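Local coordinates for protein eukaryotic peptide chain release factor GTP-binding subunit (Schizosaccharomyces pombe, PDB 1R5B) that serves as the GTP-binding subunit of the eukaryotic peptide chain release factor, a GTP-binding protein of translation termination related to elongation factor Tu, at residues A[317-320]-A[324-327]. Sequence-based numbering, arbitrary orientation.
Sequences AIYD and EEIS
A chi1 of -52° turns I318 CG1 in beside its own N and leaves CG2 as the branch that meets I326, whose chi1 of 59° sets CG1 between its own N and carbonyl carbon; CG2 of I318 and CG1 of I326 touch at 3.7 Å, the two side chains crossing at about a right angle. Branching at CB suits isoleucine to extended chain. I326 N donates to I318 O over 3.1 Å, from above the carbonyl plane. A water rather than a direct bond joins I318 N to I326 O, accepting from the first and donating to the second, so both polar backbone atoms are still satisfied.

On the other face Y319 pairs with E325. The ring meets the E325 backbone and side chain obliquely, Y319 CE2 lying 3.9 Å from E325 CB, while its OH bonds to R338. E325, exposed at this edge, extends its carboxylate past the ring; its OE1 comes within 3.2 Å of A317 CB, a close approach to which alanine brings just a methyl.

Where the chain turns, D320 N bonds weakly to E324 O (3.4 Å), and D320 OD1 receives weak bonds from E324 N and A322 N; a short acidic side chain can thus gather turn amides.

The contact closes the hairpin of strands 311-319 and 325-330 in an antiparallel beta domain, with I318 also packing on V335 and L337 of the neighbouring strand 334-340.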
loop_
_atom_site.group_PDB
_atom_site.type_symbol
_atom_site.label_atom_id
_atom_site.label_comp_id
_atom_site.label_asym_id
_atom_site.label_seq_id
_atom_site.Cartn_x
_atom_site.Cartn_y
_atom_site.Cartn_z
ATOM N N ALA A 317 -21.683 -1.218 12.924
ATOM C CA ALA A 317 -21.304 -2.560 12.492
ATOM C C ALA A 317 -20.441 -2.545 11.239
ATOM O O ALA A 317 -20.580 -1.665 10.405
ATOM C CB ALA A 317 -22.548 -3.417 12.268
ATOM N N ILE A 318 -19.570 -3.544 11.128
ATOM C CA ILE A 318 -18.683 -3.728 9.988
ATOM C C ILE A 318 -18.877 -5.126 9.402
ATOM O O ILE A 318 -19.011 -6.094 10.142
ATOM C CB ILE A 318 -17.207 -3.564 10.435
ATOM C CG1 ILE A 318 -17.015 -2.248 11.201
ATOM C CG2 ILE A 318 -16.263 -3.630 9.234
ATOM C CD1 ILE A 318 -15.654 -2.115 11.842
ATOM N N TYR A 319 -18.864 -5.222 8.076
ATOM C CA TYR A 319 -19.003 -6.502 7.372
ATOM C C TYR A 319 -18.005 -6.578 6.217
ATOM O O TYR A 319 -17.733 -5.576 5.558
ATOM C CB TYR A 319 -20.421 -6.670 6.808
ATOM C CG TYR A 319 -21.542 -6.621 7.827
ATOM C CD1 TYR A 319 -22.184 -5.423 8.134
ATOM C CD2 TYR A 319 -21.987 -7.782 8.458
ATOM C CE1 TYR A 319 -23.235 -5.381 9.058
ATOM C CE2 TYR A 319 -23.034 -7.750 9.385
ATOM C CZ TYR A 319 -23.652 -6.549 9.679
ATOM O OH TYR A 319 -24.670 -6.520 10.597
ATOM N N ASP A 320 -17.467 -7.766 5.962
ATOM C CA ASP A 320 -16.527 -7.946 4.847
ATOM C C ASP A 320 -17.294 -8.323 3.588
ATOM O O ASP A 320 -18.522 -8.453 3.626
ATOM C CB ASP A 320 -15.473 -9.008 5.170
ATOM C CG ASP A 320 -16.076 -10.339 5.527
ATOM O OD1 ASP A 320 -17.148 -10.688 4.993
ATOM O OD2 ASP A 320 -15.544 -11.106 6.351
ATOM N N GLU A 324 -20.041 -11.163 6.775
ATOM C CA GLU A 324 -19.929 -11.603 8.166
ATOM C C GLU A 324 -19.475 -10.425 9.013
ATOM O O GLU A 324 -18.645 -9.620 8.578
ATOM C CB GLU A 324 -18.943 -12.766 8.307
ATOM C CG GLU A 324 -18.802 -13.315 9.730
ATOM C CD GLU A 324 -18.857 -14.837 9.805
ATOM O OE1 GLU A 324 -19.894 -15.423 9.418
ATOM O OE2 GLU A 324 -17.870 -15.454 10.264
ATOM N N GLU A 325 -20.028 -10.317 10.216
ATOM C CA GLU A 325 -19.674 -9.223 11.103
ATOM C C GLU A 325 -18.271 -9.417 11.668
ATOM O O GLU A 325 -17.964 -10.448 12.273
ATOM C CB GLU A 325 -20.677 -9.075 12.248
ATOM C CG GLU A 325 -20.228 -8.078 13.310
ATOM C CD GLU A 325 -21.371 -7.282 13.889
ATOM O OE1 GLU A 325 -21.825 -6.341 13.220
ATOM O OE2 GLU A 325 -21.814 -7.590 15.012
ATOM N N ILE A 326 -17.435 -8.407 11.460
ATOM C CA ILE A 326 -16.091 -8.349 12.031
ATOM C C ILE A 326 -15.974 -7.114 12.929
ATOM O O ILE A 326 -16.683 -6.128 12.746
ATOM C CB ILE A 326 -15.028 -8.323 10.905
ATOM C CG1 ILE A 326 -15.236 -7.101 9.992
ATOM C CG2 ILE A 326 -15.082 -9.636 10.108
ATOM C CD1 ILE A 326 -14.216 -6.959 8.890
ATOM N N SER A 327 -15.076 -7.179 13.899
ATOM C CA SER A 327 -14.967 -6.137 14.915
ATOM C C SER A 327 -14.049 -4.972 14.505
ATOM O O SER A 327 -14.092 -3.914 15.120
ATOM C CB SER A 327 -14.473 -6.754 16.218
ATOM O OG SER A 327 -13.232 -7.402 16.010
HETATM O O HOH W 1 -18.812 -4.956 13.647
#